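Tail spike protein gp49 (Pseudomonas phage LKA1, PDB 4RU4) cleaves the O-specific polysaccharide of Pseudomonas as a lyase, helping the phage degrade the host cell envelope during entry. Local coordinates at the interface of chains A and B. Numbering follows the deposited sequence. Chains: chain A/B, tail spike protein gp49.

Contact 1: the interface of chains A and B. Residues chain A 342, 360, 386; chain B 341, 359-360, 385.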
loop_
_atom_site.group_PDB
_atom_site.type_symbol
_atom_site.label_atom_id
_atom_site.label_comp_id
_atom_site.label_asym_id
_atom_site.label_seq_id
_atom_site.Cartn_x
_atom_site.Cartn_y
_atom_site.Cartn_z
ATOM N N ASN A 342 3.066 -4.143 2.715
ATOM C CA ASN A 342 4.337 -3.436 2.512
ATOM C C ASN A 342 5.459 -4.083 3.285
ATOM O O ASN A 342 6.285 -3.385 3.908
ATOM C CB ASN A 342 4.212 -1.960 2.908
ATOM C CG ASN A 342 3.181 -1.229 2.076
ATOM O OD1 ASN A 342 3.343 -1.113 0.875
ATOM N ND2 ASN A 342 2.138 -0.711 2.710
ATOM N N HIS A 360 1.025 -5.760 -1.409
ATOM C CA HIS A 360 2.255 -5.075 -1.763
ATOM C C HIS A 360 3.434 -5.599 -0.944
ATOM O O HIS A 360 4.262 -4.826 -0.462
ATOM C CB HIS A 360 2.106 -3.568 -1.558
ATOM C CG HIS A 360 1.401 -2.872 -2.676
ATOM N ND1 HIS A 360 0.957 -1.572 -2.579
ATOM C CD2 HIS A 360 1.053 -3.299 -3.908
ATOM C CE1 HIS A 360 0.380 -1.220 -3.715
ATOM N NE2 HIS A 360 0.427 -2.249 -4.541
ATOM N N GLN A 386 -1.382 -7.640 -5.459
ATOM C CA GLN A 386 -0.253 -6.940 -6.078
ATOM C C GLN A 386 1.051 -7.227 -5.354
ATOM O O GLN A 386 1.813 -6.299 -5.042
ATOM C CB GLN A 386 -0.492 -5.425 -6.058
ATOM C CG GLN A 386 -1.832 -4.989 -6.619
ATOM C CD GLN A 386 -1.908 -5.083 -8.133
ATOM O OE1 GLN A 386 -0.908 -4.914 -8.821
ATOM N NE2 GLN A 386 -3.106 -5.363 -8.660
ATOM N N GLU B 341 6.895 3.454 -1.995
ATOM C CA GLU B 341 5.543 2.986 -1.721
ATOM C C GLU B 341 4.820 4.061 -0.907
ATOM O O GLU B 341 5.403 4.620 0.026
ATOM C CB GLU B 341 5.612 1.685 -0.901
ATOM C CG GLU B 341 6.348 0.589 -1.701
ATOM C CD GLU B 341 6.702 -0.672 -0.925
ATOM O OE1 GLU B 341 6.419 -0.743 0.289
ATOM O OE2 GLU B 341 7.306 -1.586 -1.556
ATOM N N ARG B 359 4.689 1.806 -5.867
ATOM C CA ARG B 359 3.403 1.223 -5.479
ATOM C C ARG B 359 2.550 2.245 -4.752
ATOM O O ARG B 359 2.976 2.779 -3.720
ATOM C CB ARG B 359 3.598 0.041 -4.536
ATOM C CG ARG B 359 4.552 -1.032 -5.064
ATOM C CD ARG B 359 4.749 -2.129 -4.014
ATOM N NE ARG B 359 5.278 -3.356 -4.610
ATOM C CZ ARG B 359 6.505 -3.840 -4.424
ATOM N NH1 ARG B 359 7.370 -3.226 -3.619
ATOM N NH2 ARG B 359 6.865 -4.968 -5.033
ATOM N N HIS B 360 1.343 2.484 -5.263
ATOM C CA HIS B 360 0.432 3.428 -4.602
ATOM C C HIS B 360 1.108 4.775 -4.352
ATOM O O HIS B 360 0.896 5.395 -3.300
ATOM C CB HIS B 360 -0.106 2.821 -3.295
ATOM C CG HIS B 360 -1.223 1.828 -3.511
ATOM N ND1 HIS B 360 -1.639 0.930 -2.546
ATOM C CD2 HIS B 360 -2.008 1.603 -4.595
ATOM C CE1 HIS B 360 -2.626 0.192 -3.029
ATOM N NE2 HIS B 360 -2.881 0.590 -4.263
ATOM N N ASP B 385 2.788 0.168 -9.930
ATOM C CA ASP B 385 1.737 -0.621 -9.351
ATOM C C ASP B 385 0.669 0.300 -8.767
ATOM O O ASP B 385 0.879 0.862 -7.681
ATOM C CB ASP B 385 2.380 -1.431 -8.225
ATOM C CG ASP B 385 1.443 -2.427 -7.593
ATOM O OD1 ASP B 385 0.241 -2.139 -7.363
ATOM O OD2 ASP B 385 1.934 -3.547 -7.335
HETATM O O HOH W 1 6.994 -3.781 0.123
HETATM O O HOH W 2 4.108 -5.376 -6.246
#
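A:His360 and B:Asp385 meet through different first-torsion settings: CG of A:His360 lies anti to its carbonyl carbon, beside the backbone N (chi1 -81°), whereas CG of B:Asp385 lies anti to its backbone N, beside the carbonyl carbon (chi1 -174°). Ring and carboxylate are nearly perpendicular, and the imidazole NE2 donates to carboxylate OD1 at 2.8 Å from above the carboxylate plane, 66° out of it. B:Asp385 is poorly ordered, so its exact pose deserves caution. The same residue of the partner, B:His360, offers a ring face to the edge of A:His360, with CE1 of A:His360 3.2 Å from ND1 of B:His360. One face of the A:His360 ring is covered by B:Arg359, whose aliphatic CB sits 3.7 Å from the ring centroid. The long arginine suits this place, since its methylenes pass along the imidazole while its guanidinium reaches the carboxylate of B:Glu341, NH1 to OE2 2.6 Å, in a salt bridge within chain B. A water bonded to the carbonyl O of A:Gln386 at 2.8 Å also joins B:Asp385 OD2 and the guanidinium; another links the carbonyl O of A:His360 to B:Glu341. The chain A residues occupy turns with left-handed backbone angles, while B:Glu341, B:Arg359 and B:Asp385 end strands 338-341, 356-359 and 380-385, placing the patch probably at the turns between successive coils of the pectin lyase-like beta-helix.

Contact 2: the interface of chains A and B. Residues chain A 289, 321-323; chain B 132, 174.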
loop_
_atom_site.group_PDB
_atom_site.type_symbol
_atom_site.label_atom_id
_atom_site.label_comp_id
_atom_site.label_asym_id
_atom_site.label_seq_id
_atom_site.Cartn_x
_atom_site.Cartn_y
_atom_site.Cartn_z
ATOM N N TYR A 289 14.137 -11.365 12.707
ATOM C CA TYR A 289 14.549 -12.718 12.349
ATOM C C TYR A 289 14.088 -13.671 13.452
ATOM O O TYR A 289 14.235 -13.360 14.642
ATOM C CB TYR A 289 16.078 -12.826 12.273
ATOM C CG TYR A 289 16.503 -14.270 12.207
ATOM C CD1 TYR A 289 16.465 -14.963 10.999
ATOM C CD2 TYR A 289 16.872 -14.976 13.361
ATOM C CE1 TYR A 289 16.803 -16.304 10.942
ATOM C CE2 TYR A 289 17.199 -16.322 13.308
ATOM C CZ TYR A 289 17.165 -16.977 12.090
ATOM O OH TYR A 289 17.509 -18.305 12.019
ATOM N N ASP A 321 14.987 -19.051 9.343
ATOM C CA ASP A 321 15.939 -20.100 8.982
ATOM C C ASP A 321 15.319 -20.938 7.879
ATOM O O ASP A 321 14.354 -21.679 8.122
ATOM C CB ASP A 321 16.220 -20.991 10.201
ATOM C CG ASP A 321 17.218 -22.138 9.907
ATOM O OD1 ASP A 321 17.593 -22.371 8.736
ATOM O OD2 ASP A 321 17.624 -22.806 10.886
ATOM N N ILE A 322 15.864 -20.817 6.669
ATOM C CA ILE A 322 15.290 -21.492 5.501
ATOM C C ILE A 322 15.295 -23.021 5.731
ATOM O O ILE A 322 14.410 -23.734 5.254
ATOM C CB ILE A 322 16.062 -21.127 4.201
ATOM C CG1 ILE A 322 15.295 -21.564 2.949
ATOM C CG2 ILE A 322 17.438 -21.775 4.183
ATOM C CD1 ILE A 322 14.011 -20.841 2.758
ATOM N N THR A 323 16.265 -23.509 6.494
ATOM C CA THR A 323 16.355 -24.955 6.732
ATOM C C THR A 323 15.314 -25.452 7.728
ATOM O O THR A 323 15.193 -26.649 7.933
ATOM C CB THR A 323 17.781 -25.404 7.177
ATOM O OG1 THR A 323 18.039 -24.966 8.510
ATOM C CG2 THR A 323 18.809 -24.831 6.283
ATOM N N LEU B 132 22.320 -20.109 0.816
ATOM C CA LEU B 132 22.342 -19.562 2.165
ATOM C C LEU B 132 23.497 -20.154 2.950
ATOM O O LEU B 132 23.465 -20.191 4.181
ATOM C CB LEU B 132 21.019 -19.780 2.908
ATOM C CG LEU B 132 19.853 -18.959 2.368
ATOM C CD1 LEU B 132 19.077 -19.827 1.382
ATOM C CD2 LEU B 132 18.936 -18.406 3.462
ATOM N N ARG B 174 23.549 -16.528 10.247
ATOM C CA ARG B 174 22.615 -17.373 10.955
ATOM C C ARG B 174 23.321 -18.262 11.971
ATOM O O ARG B 174 22.914 -18.330 13.130
ATOM C CB ARG B 174 21.850 -18.277 9.981
ATOM C CG ARG B 174 20.711 -19.002 10.659
ATOM C CD ARG B 174 19.854 -19.747 9.646
ATOM N NE ARG B 174 20.390 -21.056 9.325
ATOM C CZ ARG B 174 20.635 -21.499 8.095
ATOM N NH1 ARG B 174 20.416 -20.726 7.018
ATOM N NH2 ARG B 174 21.113 -22.730 7.942
HETATM O O HOH W 3 17.888 -18.640 6.680
#
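B:Arg174 of strand 168-177, within the tailspike Ig-like family region, reaches A:Asp321 of the pectin lyase-like beta-helix region of chain A. The tight part is polar: carboxylate OD1 stands 3.1 Å above the guanidinium plane, over its centre, with the two flat groups only 19° apart. NE and OD1 are 3.1 Å apart, a salt bridge made face on, but the NE N-H points elsewhere and no hydrogen bond forms. A bend at chi3 (85°) turns the guanidinium across the carboxylate. A:Asp321 caps the N-terminal end of 3-10 helix 322-324, a role aspartate fills well: OG1 of A:Thr323 donates to OD1 at 2.6 Å and the backbone N of A:Thr323 at 2.8 Å, both from the same face of the carboxylate. These bonds fix the acid that lies over the arginine, and the threonine methyl CG2 lies 3.5 Å from NH2 of B:Arg174. Nearer the arginine's backbone, the phenol OH of A:Tyr289 lies 3.5 Å from CG of B:Arg174. The looser side is bridged by water, which joins the backbone N of A:Ile322 to B:Arg174 NH1. Apart from this, the branched A:Ile322 rests its CG2 methyl against both methyls of B:Leu132, CD1 and CD2, each 3.8 Å away, without directional bonds.

Contact 3: the interface of chains A and B. Residues chain A 517-518, 594; chain B 543-546, 568.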
loop_
_atom_site.group_PDB
_atom_site.type_symbol
_atom_site.label_atom_id
_atom_site.label_comp_id
_atom_site.label_asym_id
_atom_site.label_seq_id
_atom_site.Cartn_x
_atom_site.Cartn_y
_atom_site.Cartn_z
ATOM N N GLY A 517 -6.129 -16.183 -34.034
ATOM C CA GLY A 517 -5.212 -15.796 -35.098
ATOM C C GLY A 517 -5.832 -15.853 -36.490
ATOM O O GLY A 517 -7.038 -16.048 -36.655
ATOM N N ARG A 518 -4.996 -15.650 -37.503
ATOM C CA ARG A 518 -5.462 -15.660 -38.883
ATOM C C ARG A 518 -4.713 -16.766 -39.599
ATOM O O ARG A 518 -3.492 -16.783 -39.596
ATOM C CB ARG A 518 -5.214 -14.290 -39.516
ATOM C CG ARG A 518 -6.065 -13.207 -38.853
ATOM C CD ARG A 518 -5.573 -11.782 -39.151
ATOM N NE ARG A 518 -5.403 -11.509 -40.578
ATOM C CZ ARG A 518 -6.289 -10.847 -41.322
ATOM N NH1 ARG A 518 -7.396 -10.389 -40.762
ATOM N NH2 ARG A 518 -6.062 -10.620 -42.622
ATOM N N ASN A 594 -10.157 -16.478 -39.741
ATOM C CA ASN A 594 -9.904 -15.777 -38.498
ATOM C C ASN A 594 -10.552 -16.603 -37.391
ATOM O O ASN A 594 -11.772 -16.717 -37.324
ATOM C CB ASN A 594 -10.546 -14.381 -38.551
ATOM C CG ASN A 594 -9.826 -13.411 -39.509
ATOM O OD1 ASN A 594 -9.473 -12.287 -39.120
ATOM N ND2 ASN A 594 -9.596 -13.848 -40.768
ATOM N N ALA B 543 -3.196 -6.300 -39.003
ATOM C CA ALA B 543 -4.601 -6.695 -39.178
ATOM C C ALA B 543 -5.038 -7.568 -38.011
ATOM O O ALA B 543 -4.375 -8.532 -37.652
ATOM C CB ALA B 543 -4.802 -7.424 -40.467
ATOM N N PRO B 544 -6.131 -7.182 -37.364
ATOM C CA PRO B 544 -6.570 -7.947 -36.204
ATOM C C PRO B 544 -7.349 -9.198 -36.615
ATOM O O PRO B 544 -7.686 -9.379 -37.800
ATOM C CB PRO B 544 -7.490 -6.959 -35.488
ATOM C CG PRO B 544 -8.063 -6.104 -36.634
ATOM C CD PRO B 544 -6.887 -5.926 -37.544
ATOM N N THR B 545 -7.585 -10.072 -35.644
ATOM C CA THR B 545 -8.444 -11.234 -35.836
ATOM C C THR B 545 -9.883 -10.769 -35.766
ATOM O O THR B 545 -10.304 -10.232 -34.756
ATOM C CB THR B 545 -8.139 -12.278 -34.749
ATOM O OG1 THR B 545 -6.735 -12.593 -34.816
ATOM C CG2 THR B 545 -8.939 -13.579 -34.937
ATOM N N VAL B 546 -10.617 -10.948 -36.863
ATOM C CA VAL B 546 -11.964 -10.387 -37.019
ATOM C C VAL B 546 -13.049 -11.474 -37.072
ATOM O O VAL B 546 -12.884 -12.483 -37.779
ATOM C CB VAL B 546 -12.019 -9.562 -38.345
ATOM C CG1 VAL B 546 -13.444 -9.065 -38.644
ATOM C CG2 VAL B 546 -11.021 -8.375 -38.260
ATOM N N THR B 568 -9.724 -6.542 -44.744
ATOM C CA THR B 568 -9.436 -6.135 -43.380
ATOM C C THR B 568 -8.052 -5.515 -43.406
ATOM O O THR B 568 -7.247 -5.789 -44.306
ATOM C CB THR B 568 -9.451 -7.315 -42.346
ATOM O OG1 THR B 568 -8.436 -8.264 -42.679
ATOM C CG2 THR B 568 -10.818 -8.046 -42.316
#
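A:Arg518 runs antiparallel alongside B:Thr545 and buries 70 Å², the most in this patch. Its chain, bent at chi3 (52°), swings the guanidinium over B:Ala543, whose CB lies 3.8 Å above the centre of the plane; so small a side chain lets the flat cation settle on it. At the tip, NH1 donates to the carbonyl O of B:Pro544 at 3.1 Å and to the hydroxyl OG1 of B:Thr568 at 3.0 Å. The first bond uses the main-chain carbonyl and so does not depend on the proline ring. A weak bond from NH2 also reaches B:Thr568 OG1. B:Thr545 turns both branches towards A:Gly517: OG1 comes 3.6 Å from CA, and methyl CG2 lies near the carbonyl O. The absence of a side chain on glycine probably eases this approach. Alongside, the amide oxygen OD1 of A:Asn594 accepts the backbone N-H of B:Val546 at 2.9 Å in a nearly straight bond, 173° at the hydrogen, so that a short amide side chain reads the main chain of the partner. Linking chain A strands 510-522 and 590-600 to the start of chain B strand 545-551, the contact joins the C-terminal Ig-like regions of neighbouring subunits and probably helps hold the trimer together there.

Contact 1 and contact 2 lie about 26 Å apart between the centres of their C-alpha atoms, and both use the pectin lyase-like part of chain A. Contact 3, in the C-terminal region, lies about 37 Å from contact 1 and about 53 Å from contact 2, again between C-alpha centres. The three share no residues, but all join the same two chains at separated levels along the spike. Contact 2 brings in residues from chain B's earlier Ig-like family region, whereas contact 3 pairs the C-terminal Ig-like regions of both chains. In the deposited three-chain assembly, such spacing probably keeps neighbouring subunits aligned along their length.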